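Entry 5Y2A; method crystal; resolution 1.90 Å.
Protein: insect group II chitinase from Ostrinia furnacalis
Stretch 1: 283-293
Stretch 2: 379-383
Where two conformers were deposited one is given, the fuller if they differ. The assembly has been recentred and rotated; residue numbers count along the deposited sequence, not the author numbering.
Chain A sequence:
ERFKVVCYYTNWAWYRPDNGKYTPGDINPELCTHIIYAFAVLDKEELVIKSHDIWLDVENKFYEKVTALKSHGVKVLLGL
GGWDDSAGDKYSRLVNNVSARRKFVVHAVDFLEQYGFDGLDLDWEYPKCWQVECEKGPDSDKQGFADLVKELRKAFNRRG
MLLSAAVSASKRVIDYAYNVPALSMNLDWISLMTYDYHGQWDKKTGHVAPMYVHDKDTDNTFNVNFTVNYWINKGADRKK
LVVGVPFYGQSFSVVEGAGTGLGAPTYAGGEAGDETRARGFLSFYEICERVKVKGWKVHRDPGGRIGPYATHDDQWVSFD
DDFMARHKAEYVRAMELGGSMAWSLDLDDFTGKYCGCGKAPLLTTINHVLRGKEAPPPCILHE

Stretch 1 (283-293) SFYEICERVKV
Stretch 2, residues 379-383: CILHE

A chain terminus can be fastened to a helix chiefly by a leucine packed on apolar side chains and a lysine that hydrogen-bonds to backbone oxygens; the insect group II chitinase of Ostrinia furnacalis provides a compact example. Residues 284-292 form an α-helix, with phi/psi near -65/-40. S283, at the N-cap (-67/161, chi1 p), accepts from E286 N through OG at 3.0 Å, while S283 N donates to E286 OE1 at 2.9 Å. The partner, 379-383, has no regular helix or strand: C379 (-90/145) and I380 (-98/113) are extended, then L381 (-55/-46) and H382 (-61/-30) complete a type I turn from I380 to E383, closed by E383 N to I380 O at 3.1 Å. The closest CA atoms across the stretches, those of V291 and H382, lie 6.9 Å apart; from first to last CA, both run in broadly the same direction.

The apolar contact centres on L381, which surrenders 121 Å² of the 290 Å² buried in total. Its CB leaves sideways, but chi1 of -91° and chi2 t bring its end to the helix. CD2 lies 3.6 Å from C288 SG (chi1 m), and CD1 lies 4.4 Å from F284 CE1, oblique to a ring set by chi1 t and chi2 60°. All three residues are buried, where leucine, an aromatic ring and a sulfur bonded covalently elsewhere in the structure make few polar demands. One turn beyond C288, V291 (chi1 t), whose CB points toward the other stretch, places CG1 4.4 Å from L381 CB and 3.5 Å from L381 O. A short, branched valine fills this close approach without needing reach.

The polar contact belongs to K292. Its CB points sideways, yet the m, m, t, t chain carries NZ to the turn's carbonyls, donating to L381 O at 3.1 Å and E383 O at 2.9 Å. The turn presents these oxygens to one ammonium group, and lysine's length spans the gap, while CE of K292 lies 4.5 Å from L381 CD2. I380 and H382, whose CB atoms point away, contribute little buried area.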

# COMPACT_ATOMS: atom_id res chain seq x y z
N SER A 283 -10.89 5.97 8.70
CA SER A 283 -11.97 6.89 8.37
C SER A 283 -12.53 7.51 9.64
O SER A 283 -12.35 6.99 10.74
CB SER A 283 -13.09 6.16 7.62
OG SER A 283 -13.78 5.27 8.49
N PHE A 284 -13.23 8.63 9.47
CA PHE A 284 -13.87 9.24 10.63
C PHE A 284 -14.83 8.27 11.30
O PHE A 284 -14.89 8.21 12.54
CB PHE A 284 -14.61 10.53 10.23
CG PHE A 284 -15.23 11.24 11.41
CD1 PHE A 284 -14.44 11.71 12.46
CD2 PHE A 284 -16.61 11.43 11.48
CE1 PHE A 284 -15.01 12.35 13.54
CE2 PHE A 284 -17.18 12.08 12.57
CZ PHE A 284 -16.38 12.54 13.60
N TYR A 285 -15.58 7.49 10.52
CA TYR A 285 -16.53 6.57 11.14
C TYR A 285 -15.83 5.42 11.85
O TYR A 285 -16.32 4.94 12.88
CB TYR A 285 -17.55 6.05 10.11
CG TYR A 285 -17.02 5.25 8.93
CD1 TYR A 285 -16.75 3.89 9.06
CD2 TYR A 285 -16.85 5.85 7.69
CE1 TYR A 285 -16.28 3.15 7.97
CE2 TYR A 285 -16.39 5.11 6.60
CZ TYR A 285 -16.11 3.76 6.75
OH TYR A 285 -15.65 3.03 5.67
N GLU A 286 -14.67 4.98 11.35
CA GLU A 286 -13.89 3.98 12.08
C GLU A 286 -13.38 4.56 13.40
O GLU A 286 -13.27 3.84 14.40
CB GLU A 286 -12.73 3.48 11.22
CG GLU A 286 -13.18 2.58 10.07
CD GLU A 286 -12.06 2.26 9.08
OE1 GLU A 286 -11.22 3.14 8.78
OE2 GLU A 286 -12.04 1.11 8.58
N ILE A 287 -13.05 5.85 13.42
CA ILE A 287 -12.64 6.49 14.66
C ILE A 287 -13.82 6.57 15.63
O ILE A 287 -13.66 6.38 16.84
CB ILE A 287 -12.04 7.87 14.36
CG1 ILE A 287 -10.75 7.71 13.54
CG2 ILE A 287 -11.78 8.65 15.64
CD1 ILE A 287 -10.28 9.01 12.94
N CYS A 288 -15.01 6.87 15.11
CA CYS A 288 -16.21 6.91 15.95
C CYS A 288 -16.45 5.56 16.61
O CYS A 288 -16.72 5.49 17.82
CB CYS A 288 -17.42 7.31 15.11
SG CYS A 288 -17.55 9.07 14.80
N GLU A 289 -16.36 4.48 15.84
CA GLU A 289 -16.55 3.15 16.43
C GLU A 289 -15.55 2.91 17.55
O GLU A 289 -15.91 2.35 18.59
CB GLU A 289 -16.41 2.07 15.35
CG GLU A 289 -16.59 0.67 15.91
CD GLU A 289 -16.45 -0.41 14.86
OE1 GLU A 289 -16.39 -0.07 13.66
OE2 GLU A 289 -16.40 -1.60 15.24
N ARG A 290 -14.30 3.32 17.36
CA ARG A 290 -13.29 3.11 18.39
C ARG A 290 -13.62 3.90 19.66
O ARG A 290 -13.49 3.37 20.77
CB ARG A 290 -11.92 3.48 17.84
CG ARG A 290 -11.41 2.43 16.88
CD ARG A 290 -10.36 2.93 15.91
NE ARG A 290 -9.75 1.78 15.24
CZ ARG A 290 -10.37 1.01 14.35
NH1 ARG A 290 -11.63 1.27 13.98
NH2 ARG A 290 -9.73 -0.03 13.82
N VAL A 291 -14.04 5.15 19.51
CA VAL A 291 -14.40 5.94 20.69
C VAL A 291 -15.68 5.42 21.32
O VAL A 291 -15.75 5.23 22.54
CB VAL A 291 -14.52 7.43 20.31
CG1 VAL A 291 -15.10 8.23 21.49
CG2 VAL A 291 -13.17 7.99 19.92
N LYS A 292 -16.71 5.17 20.50
CA LYS A 292 -18.03 4.84 21.03
C LYS A 292 -18.10 3.43 21.58
O LYS A 292 -18.72 3.19 22.63
CB LYS A 292 -19.10 5.02 19.95
CG LYS A 292 -19.24 6.43 19.38
CD LYS A 292 -19.89 7.40 20.34
CE LYS A 292 -20.30 8.66 19.61
NZ LYS A 292 -20.66 9.77 20.54
N VAL A 293 -17.49 2.47 20.89
CA VAL A 293 -17.66 1.06 21.20
C VAL A 293 -16.41 0.45 21.82
O VAL A 293 -16.53 -0.43 22.68
CB VAL A 293 -18.08 0.28 19.94
CG1 VAL A 293 -18.26 -1.19 20.24
CG2 VAL A 293 -19.37 0.86 19.37
N CYS A 379 -21.44 17.36 17.29
CA CYS A 379 -21.56 16.27 18.24
C CYS A 379 -20.24 16.04 18.96
O CYS A 379 -19.16 16.20 18.39
CB CYS A 379 -22.00 14.98 17.55
SG CYS A 379 -23.61 15.13 16.77
N ILE A 380 -20.34 15.67 20.23
CA ILE A 380 -19.19 15.47 21.08
C ILE A 380 -18.91 13.97 21.10
O ILE A 380 -19.72 13.17 21.58
CB ILE A 380 -19.44 16.03 22.48
CG1 ILE A 380 -19.80 17.52 22.37
CG2 ILE A 380 -18.23 15.85 23.37
CD1 ILE A 380 -21.21 17.88 22.80
N LEU A 381 -17.76 13.60 20.53
CA LEU A 381 -17.39 12.20 20.38
C LEU A 381 -17.39 11.45 21.72
O LEU A 381 -17.93 10.34 21.83
CB LEU A 381 -16.01 12.12 19.75
CG LEU A 381 -15.96 12.04 18.24
CD1 LEU A 381 -14.56 11.63 17.86
CD2 LEU A 381 -16.97 11.02 17.82
N HIS A 382 -16.83 12.06 22.68
CA HIS A 382 -16.63 11.58 23.98
C HIS A 382 -17.94 11.25 24.68
O HIS A 382 -17.96 10.39 25.48
CB HIS A 382 -15.73 12.55 24.81
CG HIS A 382 -15.07 13.66 24.03
ND1 HIS A 382 -14.08 14.42 24.60
CD2 HIS A 382 -15.28 14.20 22.81
CE1 HIS A 382 -13.69 15.34 23.76
NE2 HIS A 382 -14.40 15.23 22.66
N GLU A 383 -19.00 11.95 24.36
CA GLU A 383 -20.31 11.80 24.97
C GLU A 383 -20.91 10.46 24.55
O GLU A 383 -21.01 10.17 23.36
CB GLU A 383 -21.22 12.95 24.54
CG GLU A 383 -21.44 14.03 25.59
CD GLU A 383 -22.34 15.14 25.08
OE1 GLU A 383 -23.20 14.84 24.23
OE2 GLU A 383 -22.20 16.29 25.54